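Local structure of abhydrolase domain-containing protein (Exiguobacterium antarcticum, 5H3H) at residues I5-D17 against A75-L87. The protein probably hydrolyses small esters and, as a perhydrolase, is likely to form or break down peracids as well. Residues are numbered along the deposited sequence; the frame is centred on the assembly and turned at random.
Sequences IQAVDGTKIYVED and ASDINEVIQQLKL
Val81 CG2 meets Val15 CG2 tip to tip at 4.0 Å, where helix 71-85 packs on the antiparallel hairpin of strands 4-6 and 12-18 that begins the alpha/beta-hydrolase sheet. Helix 75-85 crosses strand 12-17 at -60°, with their axes 10.1 Å apart at the closest. Val81 is the bump: its CG2, held beside the backbone N (CG1 anti to it, chi1 166°), is a methyl that reaches in among Ile5 CG2, Ile13 CG2 and Val15 CG2. One turn on, Leu85 spreads its two methyls between neighbours, CD1 against Val15 CG1 at 4.2 Å and CD2 against Ile5 CD1. The carboxylate of Asp17, salt-bridged to Arg50, borders the Leu85 methyls. Past Ile5 CG2 the extended chain of Gln84 runs in the opposite sense, while Glu80 lays its CB and CG against the carbonyl O of Gln6.

Toward the hairpin turn the fit becomes polar. Asp77, its CG beside the backbone N (chi1 -62°), turns OD1 to Ala7 CB and OD2 to Ile13 CD1, 3.8 Å away. OD2 also forms a salt bridge with Arg57, which reaches Asp9 in the type I turn from Ala7 to Gly10 as well. An alanine in place of Asp77 would probably leave Arg57 without one of its carboxylate mates and open a gap beside Ile13 CD1. Val8 CG2 lies against Ser76 OG at 3.5 Å, with Glu80 crossing it at about a right angle. At the backbone N of Val8 a water bridges turn and helix: it accepts from Val8 N at 2.9 Å, bonds Ser76 OG, and donates to Asp77 OD1, the modelled 2.5 Å being too short to take literally.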
ATOM      1  N   ILE B   5     -11.792   9.596  16.755  1.00 34.17           N
ATOM      2  CA  ILE B   5     -11.835   9.065  15.426  1.00 32.89           C
ATOM      3  C   ILE B   5     -12.428   7.685  15.525  1.00 31.26           C
ATOM      4  O   ILE B   5     -12.104   6.966  16.446  1.00 26.48           O
ATOM      5  CB  ILE B   5     -10.417   9.005  14.808  1.00 39.68           C
ATOM      6  CG1 ILE B   5     -10.073  10.345  14.176  1.00 39.61           C
ATOM      7  CG2 ILE B   5     -10.317   7.920  13.729  1.00 42.09           C
ATOM      8  CD1 ILE B   5     -10.157  11.535  15.109  1.00 39.72           C
ATOM      9  N   GLN B   6     -13.263   7.299  14.559  1.00 29.21           N
ATOM     10  CA  GLN B   6     -13.808   5.944  14.540  1.00 28.02           C
ATOM     11  C   GLN B   6     -12.884   4.955  13.808  1.00 26.67           C
ATOM     12  O   GLN B   6     -12.620   5.148  12.635  1.00 22.64           O
ATOM     13  CB  GLN B   6     -15.173   5.924  13.871  1.00 31.30           C
ATOM     14  CG  GLN B   6     -15.910   4.660  14.246  1.00 36.12           C
ATOM     15  CD  GLN B   6     -17.178   4.468  13.474  1.00 39.06           C
ATOM     16  OE1 GLN B   6     -17.142   4.066  12.310  1.00 45.56           O
ATOM     17  NE2 GLN B   6     -18.302   4.719  14.118  1.00 37.64           N
ATOM     18  N   ALA B   7     -12.444   3.901  14.498  1.00 22.42           N
ATOM     19  CA  ALA B   7     -11.710   2.780  13.859  1.00 25.57           C
ATOM     20  C   ALA B   7     -12.648   1.919  13.025  1.00 26.48           C
ATOM     21  O   ALA B   7     -13.886   2.099  13.048  1.00 25.70           O
ATOM     22  CB  ALA B   7     -11.040   1.918  14.920  1.00 27.16           C
ATOM     23  N   VAL B   8     -12.092   0.959  12.308  1.00 26.28           N
ATOM     24  CA  VAL B   8     -12.949   0.100  11.441  1.00 27.82           C
ATOM     25  C   VAL B   8     -13.960  -0.677  12.246  1.00 27.38           C
ATOM     26  O   VAL B   8     -15.145  -0.752  11.858  1.00 26.55           O
ATOM     27  CB  VAL B   8     -12.088  -0.800  10.534  1.00 27.37           C
ATOM     28  CG1 VAL B   8     -12.885  -1.888   9.807  1.00 26.58           C
ATOM     29  CG2 VAL B   8     -11.342   0.123   9.540  1.00 29.34           C
ATOM     30  N   ASP B   9     -13.500  -1.203  13.387  1.00 27.10           N
ATOM     31  CA  ASP B   9     -14.398  -1.858  14.330  1.00 26.99           C
ATOM     32  C   ASP B   9     -15.239  -0.912  15.215  1.00 26.47           C
ATOM     33  O   ASP B   9     -15.902  -1.401  16.092  1.00 26.89           O
ATOM     34  CB  ASP B   9     -13.646  -2.874  15.174  1.00 28.94           C
ATOM     35  CG  ASP B   9     -12.656  -2.235  16.157  1.00 30.96           C
ATOM     36  OD1 ASP B   9     -12.701  -1.003  16.408  1.00 28.57           O
ATOM     37  OD2 ASP B   9     -11.820  -3.017  16.664  1.00 30.30           O
ATOM     38  N   GLY B  10     -15.237   0.396  14.999  1.00 24.14           N
ATOM     39  CA  GLY B  10     -16.050   1.320  15.817  1.00 25.01           C
ATOM     40  C   GLY B  10     -15.398   1.838  17.095  1.00 26.90           C
ATOM     41  O   GLY B  10     -15.925   2.767  17.724  1.00 27.27           O
ATOM     42  N   THR B  11     -14.279   1.241  17.509  1.00 25.78           N
ATOM     43  CA  THR B  11     -13.537   1.753  18.677  1.00 25.69           C
ATOM     44  C   THR B  11     -13.288   3.265  18.487  1.00 26.99           C
ATOM     45  O   THR B  11     -12.899   3.651  17.387  1.00 29.11           O
ATOM     46  CB  THR B  11     -12.150   1.080  18.754  1.00 24.54           C
ATOM     47  OG1 THR B  11     -12.279  -0.339  18.746  1.00 21.18           O
ATOM     48  CG2 THR B  11     -11.418   1.480  20.042  1.00 24.21           C
ATOM     49  N   LYS B  12     -13.519   4.099  19.497  1.00 28.21           N
ATOM     50  CA  LYS B  12     -13.201   5.552  19.435  1.00 26.07           C
ATOM     51  C   LYS B  12     -11.727   5.880  19.809  1.00 30.98           C
ATOM     52  O   LYS B  12     -11.303   5.627  20.954  1.00 26.99           O
ATOM     53  CB  LYS B  12     -14.099   6.338  20.388  1.00 29.83           C
ATOM     54  CG  LYS B  12     -15.574   6.281  20.044  1.00 34.67           C
ATOM     55  CD  LYS B  12     -16.390   7.300  20.822  1.00 41.26           C
ATOM     56  CE  LYS B  12     -16.402   6.994  22.329  1.00 47.45           C
ATOM     57  NZ  LYS B  12     -15.957   8.182  23.130  1.00 53.41           N
ATOM     58  N   ILE B  13     -10.992   6.519  18.881  1.00 26.59           N
ATOM     59  CA  ILE B  13      -9.556   6.825  19.035  1.00 27.28           C
ATOM     60  C   ILE B  13      -9.418   8.290  19.373  1.00 25.06           C
ATOM     61  O   ILE B  13      -9.807   9.136  18.585  1.00 24.52           O
ATOM     62  CB  ILE B  13      -8.752   6.532  17.717  1.00 25.85           C
ATOM     63  CG1 ILE B  13      -8.945   5.103  17.238  1.00 27.27           C
ATOM     64  CG2 ILE B  13      -7.262   6.806  17.898  1.00 29.08           C
ATOM     65  CD1 ILE B  13      -8.566   4.044  18.256  1.00 27.69           C
ATOM     66  N   TYR B  14      -8.816   8.614  20.516  1.00 20.26           N
ATOM     67  CA  TYR B  14      -8.583   9.999  20.890  1.00 20.81           C
ATOM     68  C   TYR B  14      -7.403  10.526  20.107  1.00 21.09           C
ATOM     69  O   TYR B  14      -6.407   9.830  19.966  1.00 22.34           O
ATOM     70  CB  TYR B  14      -8.287  10.120  22.377  1.00 21.57           C
ATOM     71  CG  TYR B  14      -8.061  11.529  22.799  1.00 22.92           C
ATOM     72  CD1 TYR B  14      -9.117  12.406  22.884  1.00 25.99           C
ATOM     73  CD2 TYR B  14      -6.777  12.005  23.057  1.00 23.35           C
ATOM     74  CE1 TYR B  14      -8.918  13.715  23.247  1.00 29.94           C
ATOM     75  CE2 TYR B  14      -6.553  13.315  23.414  1.00 26.72           C
ATOM     76  CZ  TYR B  14      -7.641  14.178  23.499  1.00 30.38           C
ATOM     77  OH  TYR B  14      -7.500  15.499  23.871  1.00 31.58           O
ATOM     78  N   VAL B  15      -7.507  11.758  19.627  1.00 21.01           N
ATOM     79  CA  VAL B  15      -6.413  12.444  18.970  1.00 23.02           C
ATOM     80  C   VAL B  15      -6.306  13.876  19.503  1.00 23.77           C
ATOM     81  O   VAL B  15      -7.292  14.634  19.497  1.00 23.75           O
ATOM     82  CB  VAL B  15      -6.652  12.532  17.441  1.00 24.74           C
ATOM     83  CG1 VAL B  15      -5.438  13.174  16.779  1.00 27.67           C
ATOM     84  CG2 VAL B  15      -6.903  11.177  16.850  1.00 26.45           C
ATOM     85  N   GLU B  16      -5.108  14.259  19.958  1.00 24.05           N
ATOM     86  CA  GLU B  16      -4.814  15.591  20.364  1.00 23.68           C
ATOM     87  C   GLU B  16      -4.378  16.329  19.063  1.00 28.11           C
ATOM     88  O   GLU B  16      -3.260  16.181  18.550  1.00 24.34           O
ATOM     89  CB  GLU B  16      -3.691  15.579  21.431  1.00 28.01           C
ATOM     90  CG  GLU B  16      -3.458  16.890  22.157  1.00 31.60           C
ATOM     91  CD  GLU B  16      -4.433  17.208  23.313  1.00 35.38           C
ATOM     92  OE1 GLU B  16      -5.162  16.309  23.769  1.00 37.85           O
ATOM     93  OE2 GLU B  16      -4.444  18.381  23.800  1.00 32.13           O
ATOM     94  N   ASP B  17      -5.291  17.107  18.515  1.00 29.44           N
ATOM     95  CA  ASP B  17      -5.056  17.756  17.228  1.00 31.72           C
ATOM     96  C   ASP B  17      -4.933  19.262  17.535  1.00 29.24           C
ATOM     97  O   ASP B  17      -5.903  19.895  17.961  1.00 28.55           O
ATOM     98  CB  ASP B  17      -6.196  17.409  16.273  1.00 34.10           C
ATOM     99  CG  ASP B  17      -6.116  18.191  14.914  1.00 41.27           C
ATOM    100  OD1 ASP B  17      -5.095  18.862  14.648  1.00 35.44           O
ATOM    101  OD2 ASP B  17      -7.086  18.120  14.098  1.00 45.82           O
ATOM    102  N   ALA B  75      -2.288  -0.148  12.818  1.00 21.47           N
ATOM    103  CA  ALA B  75      -1.962   0.562  11.598  1.00 23.75           C
ATOM    104  C   ALA B  75      -3.246   0.994  10.878  1.00 24.59           C
ATOM    105  O   ALA B  75      -3.309   2.120  10.353  1.00 23.94           O
ATOM    106  CB  ALA B  75      -1.106  -0.286  10.689  1.00 24.21           C
ATOM    107  N   SER B  76      -4.267   0.131  10.913  1.00 22.78           N
ATOM    108  CA  SER B  76      -5.615   0.505  10.383  1.00 23.79           C
ATOM    109  C   SER B  76      -6.175   1.708  11.120  1.00 23.29           C
ATOM    110  O   SER B  76      -6.761   2.599  10.486  1.00 22.40           O
ATOM    111  CB  SER B  76      -6.599  -0.656  10.428  1.00 23.55           C
ATOM    112  OG  SER B  76      -7.835  -0.222   9.908  1.00 25.89           O
ATOM    113  N   ASP B  77      -5.961   1.763  12.452  1.00 21.52           N
ATOM    114  CA  ASP B  77      -6.437   2.926  13.237  1.00 21.60           C
ATOM    115  C   ASP B  77      -5.715   4.152  12.809  1.00 20.36           C
ATOM    116  O   ASP B  77      -6.300   5.201  12.685  1.00 20.08           O
ATOM    117  CB  ASP B  77      -6.314   2.791  14.767  1.00 23.71           C
ATOM    118  CG  ASP B  77      -7.162   1.629  15.367  1.00 30.77           C
ATOM    119  OD1 ASP B  77      -8.113   1.143  14.727  1.00 27.44           O
ATOM    120  OD2 ASP B  77      -6.864   1.172  16.503  1.00 32.62           O
ATOM    121  N   ILE B  78      -4.415   4.041  12.557  1.00 20.26           N
ATOM    122  CA  ILE B  78      -3.690   5.224  12.073  1.00 21.65           C
ATOM    123  C   ILE B  78      -4.243   5.683  10.695  1.00 21.09           C
ATOM    124  O   ILE B  78      -4.373   6.869  10.488  1.00 19.68           O
ATOM    125  CB  ILE B  78      -2.188   5.011  11.993  1.00 22.24           C
ATOM    126  CG1 ILE B  78      -1.660   4.627  13.411  1.00 22.51           C
ATOM    127  CG2 ILE B  78      -1.486   6.240  11.425  1.00 23.87           C
ATOM    128  CD1 ILE B  78      -2.195   5.443  14.565  1.00 23.60           C
ATOM    129  N   ASN B  79      -4.569   4.734   9.837  1.00 22.90           N
ATOM    130  CA  ASN B  79      -5.167   5.050   8.528  1.00 24.01           C
ATOM    131  C   ASN B  79      -6.422   5.826   8.719  1.00 23.74           C
ATOM    132  O   ASN B  79      -6.593   6.863   8.104  1.00 26.45           O
ATOM    133  CB  ASN B  79      -5.430   3.806   7.692  1.00 25.57           C
ATOM    134  CG  ASN B  79      -6.045   4.135   6.320  1.00 28.75           C
ATOM    135  OD1 ASN B  79      -5.419   4.797   5.461  1.00 27.38           O
ATOM    136  ND2 ASN B  79      -7.283   3.709   6.127  1.00 28.91           N
ATOM    137  N   GLU B  80      -7.264   5.393   9.653  1.00 22.05           N
ATOM    138  CA  GLU B  80      -8.437   6.165   9.988  1.00 22.79           C
ATOM    139  C   GLU B  80      -8.150   7.581  10.485  1.00 21.39           C
ATOM    140  O   GLU B  80      -8.798   8.514  10.069  1.00 21.51           O
ATOM    141  CB  GLU B  80      -9.372   5.391  10.943  1.00 25.50           C
ATOM    142  CG  GLU B  80      -9.839   4.085  10.335  1.00 27.55           C
ATOM    143  CD  GLU B  80     -10.579   4.306   9.020  1.00 33.25           C
ATOM    144  OE1 GLU B  80     -11.396   5.286   8.972  1.00 33.20           O
ATOM    145  OE2 GLU B  80     -10.339   3.496   8.086  1.00 38.36           O
ATOM    146  N   VAL B  81      -7.160   7.762  11.339  1.00 21.13           N
ATOM    147  CA  VAL B  81      -6.847   9.077  11.830  1.00 21.24           C
ATOM    148  C   VAL B  81      -6.551  10.020  10.662  1.00 22.58           C
ATOM    149  O   VAL B  81      -7.130  11.102  10.561  1.00 23.70           O
ATOM    150  CB  VAL B  81      -5.608   9.074  12.807  1.00 22.92           C
ATOM    151  CG1 VAL B  81      -5.110  10.479  13.026  1.00 20.03           C
ATOM    152  CG2 VAL B  81      -5.951   8.412  14.161  1.00 25.13           C
ATOM    153  N   ILE B  82      -5.644   9.593   9.806  1.00 21.83           N
ATOM    154  CA  ILE B  82      -5.157  10.399   8.676  1.00 25.79           C
ATOM    155  C   ILE B  82      -6.307  10.641   7.658  1.00 28.10           C
ATOM    156  O   ILE B  82      -6.515  11.785   7.261  1.00 28.70           O
ATOM    157  CB  ILE B  82      -3.913   9.713   8.064  1.00 25.94           C
ATOM    158  CG1 ILE B  82      -2.693  10.040   8.956  1.00 27.51           C
ATOM    159  CG2 ILE B  82      -3.622  10.129   6.627  1.00 28.52           C
ATOM    160  CD1 ILE B  82      -1.469   9.199   8.681  1.00 28.80           C
ATOM    161  N   GLN B  83      -7.041   9.575   7.297  1.00 29.48           N
ATOM    162  CA  GLN B  83      -8.153   9.664   6.309  1.00 30.62           C
ATOM    163  C   GLN B  83      -9.275  10.546   6.815  1.00 32.45           C
ATOM    164  O   GLN B  83      -9.679  11.479   6.112  1.00 35.49           O
ATOM    165  CB  GLN B  83      -8.703   8.276   5.938  1.00 32.51           C
ATOM    166  CG  GLN B  83      -7.856   7.572   4.903  1.00 40.43           C
ATOM    167  CD  GLN B  83      -8.541   6.375   4.268  1.00 48.92           C
ATOM    168  OE1 GLN B  83      -9.568   5.879   4.755  1.00 50.85           O
ATOM    169  NE2 GLN B  83      -7.965   5.898   3.166  1.00 52.82           N
ATOM    170  N   GLN B  84      -9.748  10.317   8.039  1.00 27.31           N
ATOM    171  CA  GLN B  84     -10.837  11.177   8.643  1.00 26.96           C
ATOM    172  C   GLN B  84     -10.445  12.607   8.990  1.00 27.67           C
ATOM    173  O   GLN B  84     -11.286  13.501   8.970  1.00 30.99           O
ATOM    174  CB  GLN B  84     -11.436  10.524   9.885  1.00 26.66           C
ATOM    175  CG  GLN B  84     -12.092   9.225   9.506  1.00 25.38           C
ATOM    176  CD  GLN B  84     -12.564   8.403  10.669  1.00 25.12           C
ATOM    177  OE1 GLN B  84     -12.438   7.181  10.622  1.00 27.78           O
ATOM    178  NE2 GLN B  84     -13.155   9.044  11.684  1.00 25.15           N
ATOM    179  N   LEU B  85      -9.182  12.866   9.331  1.00 27.44           N
ATOM    180  CA  LEU B  85      -8.750  14.256   9.522  1.00 26.90           C
ATOM    181  C   LEU B  85      -8.234  14.844   8.186  1.00 25.71           C
ATOM    182  O   LEU B  85      -7.851  16.012   8.143  1.00 25.34           O
ATOM    183  CB  LEU B  85      -7.645  14.360  10.573  1.00 30.92           C
ATOM    184  CG  LEU B  85      -7.996  14.006  12.029  1.00 31.02           C
ATOM    185  CD1 LEU B  85      -6.719  14.144  12.854  1.00 29.08           C
ATOM    186  CD2 LEU B  85      -9.088  14.910  12.594  1.00 30.66           C
ATOM    187  N   LYS B  86      -8.196  14.037   7.125  1.00 26.32           N
ATOM    188  CA  LYS B  86      -7.902  14.508   5.749  1.00 31.99           C
ATOM    189  C   LYS B  86      -6.538  15.199   5.675  1.00 31.39           C
ATOM    190  O   LYS B  86      -6.403  16.318   5.194  1.00 29.03           O
ATOM    191  CB  LYS B  86      -9.046  15.410   5.236  1.00 37.90           C
ATOM    192  CG  LYS B  86     -10.353  14.650   4.957  1.00 42.53           C
ATOM    193  CD  LYS B  86     -10.428  14.172   3.501  1.00 46.26           C
ATOM    194  CE  LYS B  86     -11.351  12.979   3.316  1.00 50.27           C
ATOM    195  NZ  LYS B  86     -10.669  11.689   3.669  1.00 49.50           N
ATOM    196  N   LEU B  87      -5.532  14.501   6.226  1.00 30.13           N
ATOM    197  CA  LEU B  87      -4.201  15.006   6.293  1.00 30.24           C
ATOM    198  C   LEU B  87      -3.444  14.527   5.068  1.00 27.92           C
ATOM    199  O   LEU B  87      -3.609  13.398   4.625  1.00 29.40           O
ATOM    200  CB  LEU B  87      -3.500  14.456   7.554  1.00 32.09           C
ATOM    201  CG  LEU B  87      -4.078  14.745   8.932  1.00 28.53           C
ATOM    202  CD1 LEU B  87      -3.142  14.097   9.980  1.00 26.65           C
ATOM    203  CD2 LEU B  87      -4.192  16.247   9.128  1.00 29.25           C
TER
HETATM  204  O   HOH W   1      -9.174   0.660  12.467  1.00 25.38           O